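Local structure of Abbfa_003403 (Acinetobacter baumannii, 4ZXH) at residues Thr1158-Ile1163 / Glu1258-Leu1263; Thr1165-Pro1170 / Asp1281-Asp1286. The protein is a four-domain nonribosomal peptide synthetase that probably adenylates an amino acid, carries it on phosphopantetheine, condenses it and releases the product through a thioesterase domain. All coordinates share one frame; numbering follows the deposited sequence.

Contact 1 (Thr1158-Ile1163 / Glu1258-Leu1263)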
ATOM      1  N   THR A1158      54.938   6.602  10.318  1.00 43.17           N
ATOM      2  CA  THR A1158      54.860   6.012  11.651  1.00 46.04           C
ATOM      3  C   THR A1158      55.070   4.506  11.582  1.00 47.20           C
ATOM      4  O   THR A1158      55.793   3.929  12.397  1.00 50.77           O
ATOM      5  CB  THR A1158      53.510   6.308  12.328  1.00 47.31           C
ATOM      6  OG1 THR A1158      53.401   7.717  12.560  1.00 52.81           O
ATOM      7  CG2 THR A1158      53.408   5.578  13.661  1.00 37.93           C
ATOM      8  N   GLY A1159      54.437   3.881  10.595  1.00 41.09           N
ATOM      9  CA  GLY A1159      54.558   2.452  10.402  1.00 38.13           C
ATOM     10  C   GLY A1159      53.736   1.957   9.230  1.00 35.00           C
ATOM     11  O   GLY A1159      52.857   2.657   8.729  1.00 31.71           O
ATOM     12  N   ILE A1160      54.033   0.741   8.789  1.00 37.52           N
ATOM     13  CA  ILE A1160      53.295   0.109   7.708  1.00 33.30           C
ATOM     14  C   ILE A1160      52.661  -1.197   8.183  1.00 34.67           C
ATOM     15  O   ILE A1160      53.345  -2.055   8.746  1.00 33.08           O
ATOM     16  CB  ILE A1160      54.194  -0.201   6.523  1.00 31.60           C
ATOM     17  CG1 ILE A1160      54.886   1.059   6.028  1.00 38.47           C
ATOM     18  CG2 ILE A1160      53.374  -0.785   5.395  1.00 36.48           C
ATOM     19  CD1 ILE A1160      55.814   0.791   4.867  1.00 43.55           C
ATOM     20  N   VAL A1161      51.365  -1.363   7.961  1.00 24.62           N
ATOM     21  CA  VAL A1161      50.759  -2.649   8.243  1.00 23.44           C
ATOM     22  C   VAL A1161      50.602  -3.471   6.972  1.00 27.65           C
ATOM     23  O   VAL A1161      49.900  -3.070   6.050  1.00 23.99           O
ATOM     24  CB  VAL A1161      49.405  -2.502   8.904  1.00 28.02           C
ATOM     25  CG1 VAL A1161      48.786  -3.869   9.093  1.00 26.43           C
ATOM     26  CG2 VAL A1161      49.560  -1.819  10.240  1.00 37.01           C
ATOM     27  N   MET A1162      51.260  -4.623   6.910  1.00 26.13           N
ATOM     28  CA  MET A1162      51.137  -5.453   5.723  1.00 21.10           C
ATOM     29  C   MET A1162      50.566  -6.784   6.090  1.00 25.80           C
ATOM     30  O   MET A1162      51.170  -7.535   6.858  1.00 31.74           O
ATOM     31  CB  MET A1162      52.484  -5.647   5.037  1.00 26.96           C
ATOM     32  CG  MET A1162      53.031  -4.416   4.347  1.00 24.43           C
ATOM     33  SD  MET A1162      54.666  -4.820   3.744  1.00 28.08           S
ATOM     34  CE  MET A1162      55.439  -3.201   3.661  1.00 34.04           C
ATOM     35  N   ILE A1163      49.401  -7.090   5.539  1.00 21.05           N
ATOM     36  CA  ILE A1163      48.765  -8.356   5.847  1.00 22.18           C
ATOM     37  C   ILE A1163      48.998  -9.350   4.703  1.00 26.14           C
ATOM     38  O   ILE A1163      48.475  -9.183   3.599  1.00 25.61           O
ATOM     39  CB  ILE A1163      47.274  -8.159   6.126  1.00 24.58           C
ATOM     40  CG1 ILE A1163      47.099  -7.026   7.146  1.00 26.74           C
ATOM     41  CG2 ILE A1163      46.679  -9.431   6.672  1.00 22.90           C
ATOM     42  CD1 ILE A1163      45.686  -6.582   7.336  1.00 22.64           C
ATOM     43  N   GLU A1258      64.967  -0.844   1.406  1.00 51.58           N
ATOM     44  CA  GLU A1258      64.811   0.373   2.202  1.00 60.14           C
ATOM     45  C   GLU A1258      64.064   0.055   3.495  1.00 55.39           C
ATOM     46  O   GLU A1258      63.043  -0.631   3.468  1.00 49.47           O
ATOM     47  CB  GLU A1258      64.070   1.458   1.413  1.00 64.31           C
ATOM     48  CG  GLU A1258      64.020   2.799   2.140  1.00 71.85           C
ATOM     49  CD  GLU A1258      63.659   3.954   1.224  1.00 71.45           C
ATOM     50  OE1 GLU A1258      63.449   3.699   0.016  1.00 67.37           O
ATOM     51  OE2 GLU A1258      63.607   5.111   1.712  1.00 70.44           O
ATOM     52  N   ASP A1259      64.571   0.546   4.620  1.00 56.14           N
ATOM     53  CA  ASP A1259      63.974   0.216   5.912  1.00 55.93           C
ATOM     54  C   ASP A1259      62.870   1.174   6.330  1.00 52.46           C
ATOM     55  O   ASP A1259      63.066   2.380   6.412  1.00 56.44           O
ATOM     56  CB  ASP A1259      65.038   0.167   7.006  1.00 65.69           C
ATOM     57  CG  ASP A1259      65.852  -1.110   6.967  1.00 74.77           C
ATOM     58  OD1 ASP A1259      65.658  -1.918   6.025  1.00 75.94           O
ATOM     59  OD2 ASP A1259      66.674  -1.312   7.889  1.00 77.73           O
ATOM     60  N   PHE A1260      61.696   0.606   6.567  1.00 49.90           N
ATOM     61  CA  PHE A1260      60.583   1.318   7.158  1.00 45.57           C
ATOM     62  C   PHE A1260      60.128   0.510   8.357  1.00 47.45           C
ATOM     63  O   PHE A1260      60.312  -0.705   8.380  1.00 52.08           O
ATOM     64  CB  PHE A1260      59.440   1.488   6.158  1.00 47.55           C
ATOM     65  CG  PHE A1260      59.752   2.413   5.032  1.00 55.67           C
ATOM     66  CD1 PHE A1260      59.612   3.783   5.189  1.00 59.33           C
ATOM     67  CD2 PHE A1260      60.153   1.920   3.803  1.00 58.55           C
ATOM     68  CE1 PHE A1260      59.894   4.649   4.147  1.00 62.24           C
ATOM     69  CE2 PHE A1260      60.436   2.781   2.754  1.00 60.12           C
ATOM     70  CZ  PHE A1260      60.307   4.146   2.925  1.00 60.03           C
ATOM     71  N   PRO A1261      59.536   1.167   9.364  1.00 47.42           N
ATOM     72  CA  PRO A1261      58.974   0.376  10.464  1.00 48.83           C
ATOM     73  C   PRO A1261      57.738  -0.395   9.980  1.00 44.80           C
ATOM     74  O   PRO A1261      56.731   0.205   9.613  1.00 40.35           O
ATOM     75  CB  PRO A1261      58.619   1.434  11.509  1.00 42.85           C
ATOM     76  CG  PRO A1261      58.369   2.667  10.715  1.00 39.59           C
ATOM     77  CD  PRO A1261      59.245   2.603   9.499  1.00 45.55           C
ATOM     78  N   ILE A1262      57.837  -1.719   9.951  1.00 45.62           N
ATOM     79  CA  ILE A1262      56.821  -2.553   9.316  1.00 41.98           C
ATOM     80  C   ILE A1262      56.268  -3.616  10.244  1.00 33.32           C
ATOM     81  O   ILE A1262      57.020  -4.280  10.959  1.00 40.74           O
ATOM     82  CB  ILE A1262      57.393  -3.258   8.064  1.00 39.00           C
ATOM     83  CG1 ILE A1262      57.703  -2.244   6.970  1.00 38.61           C
ATOM     84  CG2 ILE A1262      56.427  -4.299   7.530  1.00 28.30           C
ATOM     85  CD1 ILE A1262      58.404  -2.858   5.800  1.00 34.66           C
ATOM     86  N   LEU A1263      54.952  -3.777  10.228  1.00 30.15           N
ATOM     87  CA  LEU A1263      54.313  -4.933  10.847  1.00 32.87           C
ATOM     88  C   LEU A1263      53.819  -5.854   9.741  1.00 39.81           C
ATOM     89  O   LEU A1263      52.928  -5.473   8.964  1.00 42.27           O
ATOM     90  CB  LEU A1263      53.153  -4.512  11.756  1.00 27.64           C
ATOM     91  CG  LEU A1263      52.253  -5.627  12.290  1.00 26.79           C
ATOM     92  CD1 LEU A1263      53.049  -6.539  13.192  1.00 31.37           C
ATOM     93  CD2 LEU A1263      51.054  -5.048  13.036  1.00 26.54           C
TER
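Three backbone hydrogen bonds join strand 1158-1163 to the start of strand 1262-1267 and to Pro1261 just before it, in parallel. Ile1160 is gripped through both its polar atoms: its N donates to Pro1261 O (2.9 Å), somewhat bent with 147° at the hydrogen, and its O receives Leu1263 N at 2.8 Å, nearly straight. Leu1263 O then takes the N-H of Met1162. Ile1160 thus bonds to the residues on either side of Ile1262, and Leu1263 to those on either side of Val1161, the parallel pattern. All three donors lie close to the axis of the carbonyl they meet. Pro1261, which has no N-H, enters the pairing through its carbonyl, and that oxygen also receives a CA-H...O contact from Gly1159 CA at 3.2 Å.

Apolar contacts gather on the face bearing Ile1160 and Ile1262. These two side chains run side by side and point the same way, each with CG1 anti to the carbonyl carbon, and Ile1160 CB lies 4.1 Å from Ile1262 CG1. Ile1160 CD1 reaches CB of Phe1260 at 3.9 Å, whereas the phenyl ring leads away from the strand. From further along, the extended chain of Met1162 crosses Ile1262 obliquely, bringing its CE 3.7 Å from Ile1262 CD1. Val1161 and Leu1263 occupy the other face.

Helix 1138-1152 covers Ile1160 and Phe1260 through Ser1147, while helix 1303-1316 packs on Val1161 and Leu1263. These neighbouring parallel strands of the alpha/beta-hydrolase sheet, linked by a largely helical, strand-free connection, lie between strands 1131-1136 and 1288-1293.

Contact 2 (Thr1165-Pro1170 / Asp1281-Asp1286)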
ATOM      1  N   THR A1165      51.377  -9.749   2.653  1.00 27.32           N
ATOM      2  CA  THR A1165      51.850  -9.110   1.435  1.00 29.91           C
ATOM      3  C   THR A1165      53.081  -9.795   0.893  1.00 32.52           C
ATOM      4  O   THR A1165      54.120  -9.811   1.554  1.00 37.52           O
ATOM      5  CB  THR A1165      52.200  -7.636   1.705  1.00 27.14           C
ATOM      6  OG1 THR A1165      51.042  -6.978   2.195  1.00 26.29           O
ATOM      7  CG2 THR A1165      52.691  -6.938   0.464  1.00 20.52           C
ATOM      8  N   ARG A1166      52.987 -10.352  -0.308  1.00 29.77           N
ATOM      9  CA  ARG A1166      54.183 -10.918  -0.933  1.00 25.30           C
ATOM     10  C   ARG A1166      55.118  -9.787  -1.348  1.00 22.39           C
ATOM     11  O   ARG A1166      54.693  -8.784  -1.898  1.00 22.05           O
ATOM     12  CB  ARG A1166      53.757 -11.824  -2.068  1.00 21.02           C
ATOM     13  CG  ARG A1166      52.801 -12.813  -1.438  1.00 20.25           C
ATOM     14  CD  ARG A1166      51.857 -13.497  -2.334  1.00 27.37           C
ATOM     15  NE  ARG A1166      51.122 -14.463  -1.539  1.00 34.93           N
ATOM     16  CZ  ARG A1166      50.023 -15.077  -1.945  1.00 37.29           C
ATOM     17  NH1 ARG A1166      49.542 -14.814  -3.143  1.00 29.37           N
ATOM     18  NH2 ARG A1166      49.424 -15.961  -1.161  1.00 45.36           N
ATOM     19  N   ALA A1167      56.376  -9.905  -0.959  1.00 23.81           N
ATOM     20  CA  ALA A1167      57.327  -8.834  -1.176  1.00 26.24           C
ATOM     21  C   ALA A1167      57.491  -8.650  -2.673  1.00 33.23           C
ATOM     22  O   ALA A1167      57.450  -9.633  -3.422  1.00 37.09           O
ATOM     23  CB  ALA A1167      58.672  -9.149  -0.504  1.00 30.69           C
ATOM     24  N   PRO A1168      57.652  -7.392  -3.115  1.00 36.52           N
ATOM     25  CA  PRO A1168      57.850  -7.061  -4.534  1.00 30.29           C
ATOM     26  C   PRO A1168      59.248  -7.447  -5.027  1.00 31.14           C
ATOM     27  O   PRO A1168      60.111  -6.593  -5.218  1.00 34.00           O
ATOM     28  CB  PRO A1168      57.644  -5.549  -4.568  1.00 27.28           C
ATOM     29  CG  PRO A1168      58.044  -5.090  -3.220  1.00 28.41           C
ATOM     30  CD  PRO A1168      57.642  -6.185  -2.265  1.00 34.89           C
ATOM     31  N   ILE A1169      59.468  -8.741  -5.211  1.00 28.23           N
ATOM     32  CA  ILE A1169      60.732  -9.238  -5.727  1.00 30.01           C
ATOM     33  C   ILE A1169      60.405 -10.235  -6.846  1.00 38.69           C
ATOM     34  O   ILE A1169      59.313 -10.793  -6.874  1.00 43.55           O
ATOM     35  CB  ILE A1169      61.588  -9.881  -4.605  1.00 33.92           C
ATOM     36  CG1 ILE A1169      60.912 -11.148  -4.046  1.00 32.60           C
ATOM     37  CG2 ILE A1169      61.879  -8.858  -3.492  1.00 31.34           C
ATOM     38  CD1 ILE A1169      61.809 -11.962  -3.118  1.00 30.93           C
ATOM     39  N   PRO A1170      61.327 -10.426  -7.795  1.00 39.86           N
ATOM     40  CA  PRO A1170      61.119 -11.309  -8.955  1.00 36.39           C
ATOM     41  C   PRO A1170      60.569 -12.721  -8.678  1.00 37.44           C
ATOM     42  O   PRO A1170      59.657 -13.128  -9.398  1.00 41.58           O
ATOM     43  CB  PRO A1170      62.526 -11.389  -9.559  1.00 38.51           C
ATOM     44  CG  PRO A1170      63.085 -10.035  -9.319  1.00 34.72           C
ATOM     45  CD  PRO A1170      62.564  -9.633  -7.940  1.00 47.58           C
ATOM     46  N   ASP A1281      62.566 -10.354   3.786  1.00 39.47           N
ATOM     47  CA  ASP A1281      63.932 -10.391   4.288  1.00 45.36           C
ATOM     48  C   ASP A1281      64.947  -9.882   3.257  1.00 45.29           C
ATOM     49  O   ASP A1281      66.100  -9.643   3.599  1.00 54.63           O
ATOM     50  CB  ASP A1281      64.315 -11.813   4.739  1.00 53.70           C
ATOM     51  CG  ASP A1281      64.098 -12.868   3.657  1.00 65.06           C
ATOM     52  OD1 ASP A1281      63.083 -12.793   2.931  1.00 81.83           O
ATOM     53  OD2 ASP A1281      64.955 -13.769   3.517  1.00 57.85           O
ATOM     54  N   GLN A1282      64.534  -9.719   2.000  1.00 41.00           N
ATOM     55  CA  GLN A1282      65.465  -9.269   0.966  1.00 41.06           C
ATOM     56  C   GLN A1282      65.337  -7.767   0.732  1.00 46.14           C
ATOM     57  O   GLN A1282      66.070  -7.191  -0.070  1.00 56.77           O
ATOM     58  CB  GLN A1282      65.233 -10.008  -0.350  1.00 41.07           C
ATOM     59  CG  GLN A1282      65.162 -11.524  -0.254  1.00 46.13           C
ATOM     60  CD  GLN A1282      65.108 -12.184  -1.626  1.00 54.44           C
ATOM     61  OE1 GLN A1282      65.142 -11.509  -2.653  1.00 59.83           O
ATOM     62  NE2 GLN A1282      64.978 -13.503  -1.646  1.00 64.38           N
ATOM     63  N   LEU A1283      64.400  -7.138   1.433  1.00 44.94           N
ATOM     64  CA  LEU A1283      64.143  -5.713   1.272  1.00 38.54           C
ATOM     65  C   LEU A1283      64.309  -4.965   2.577  1.00 43.29           C
ATOM     66  O   LEU A1283      64.763  -3.824   2.589  1.00 59.46           O
ATOM     67  CB  LEU A1283      62.729  -5.474   0.741  1.00 33.99           C
ATOM     68  CG  LEU A1283      62.453  -5.935  -0.680  1.00 35.22           C
ATOM     69  CD1 LEU A1283      61.042  -5.558  -1.075  1.00 34.15           C
ATOM     70  CD2 LEU A1283      63.475  -5.330  -1.627  1.00 35.02           C
ATOM     71  N   VAL A1284      63.912  -5.598   3.675  1.00 38.80           N
ATOM     72  CA  VAL A1284      63.924  -4.936   4.975  1.00 41.69           C
ATOM     73  C   VAL A1284      64.840  -5.682   5.936  1.00 44.73           C
ATOM     74  O   VAL A1284      64.810  -6.908   5.996  1.00 53.58           O
ATOM     75  CB  VAL A1284      62.509  -4.844   5.551  1.00 40.22           C
ATOM     76  CG1 VAL A1284      62.525  -4.088   6.859  1.00 36.82           C
ATOM     77  CG2 VAL A1284      61.580  -4.165   4.534  1.00 36.11           C
ATOM     78  N   LYS A1285      65.673  -4.955   6.668  1.00 45.05           N
ATOM     79  CA  LYS A1285      66.708  -5.604   7.466  1.00 58.47           C
ATOM     80  C   LYS A1285      66.373  -5.678   8.953  1.00 67.80           C
ATOM     81  O   LYS A1285      66.210  -6.768   9.510  1.00 63.52           O
ATOM     82  CB  LYS A1285      68.049  -4.885   7.283  1.00 46.64           C
ATOM     83  N   ASP A1286      66.273  -4.516   9.592  1.00 74.87           N
ATOM     84  CA  ASP A1286      66.214  -4.462  11.046  1.00 78.59           C
ATOM     85  C   ASP A1286      64.832  -4.063  11.579  1.00 72.79           C
ATOM     86  O   ASP A1286      64.507  -4.325  12.735  1.00 74.85           O
ATOM     87  CB  ASP A1286      67.290  -3.493  11.567  1.00 75.73           C
TER
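The CB of Leu1283 points toward loop 1165-1170, with CG anti to its own carbonyl carbon (chi1 -68°), and its CD1 does most of the touching: it meets the Pro1168 ring at the CG-CD side, 3.7 Å from CD, the two side chains crossing obliquely, and lies 4.3 Å from the methyl of Ala1167. Ile1169, further along the same loop, slides past Leu1283 in the opposite direction, so that its CG2 approaches Leu1283 CG at 4.1 Å. With CG1 in the crowded position between N and the carbonyl carbon (chi1 65°), Ile1169 carries CD1 to the amide of Gln1282. The two side chains cross at about a right angle, and CD1 sits 3.4 Å from Gln1282 OE1, a van der Waals contact. The extended Gln1282 is held at its other amide atom, NE2 being hydrogen-bonded to Glu1171.

No hydrogen bond joins the two segments. Pro1168 is the centre of an inverse gamma turn, closed by Ile1169 N to Ala1167 O at 2.8 Å, which brings Ala1167, Pro1168 and Ile1169 together around Leu1283. Loop 1165-1170 leaves strand 1157-1163, and its Thr1165 OG1 is hydrogen-bonded to O of Cys1137, on the probable nucleophile elbow of this alpha/beta-hydrolase domain.

In the fold
Both contacts lie in the thioesterase domain, their centres 11 Å apart, and their segments alternate along the chain: 1158-1163, 1165-1170, 1258-1263, 1281-1286. Contact 1 pairs two strands of the sheet; contact 2 joins the loop leaving the first of them to the loop between strands 1262-1267 and 1288-1293. They meet directly where Asp1259 OD1 probably accepts a hydrogen bond from Lys1285 N and where Ile1262 packs on Val1284. Asp1164, between 1158-1163 and 1165-1170, is placed with Cys1137 and His1297 as in a Cys-His-Asp triad, so the end of strand 1157-1163 and the loop after it probably border the active site.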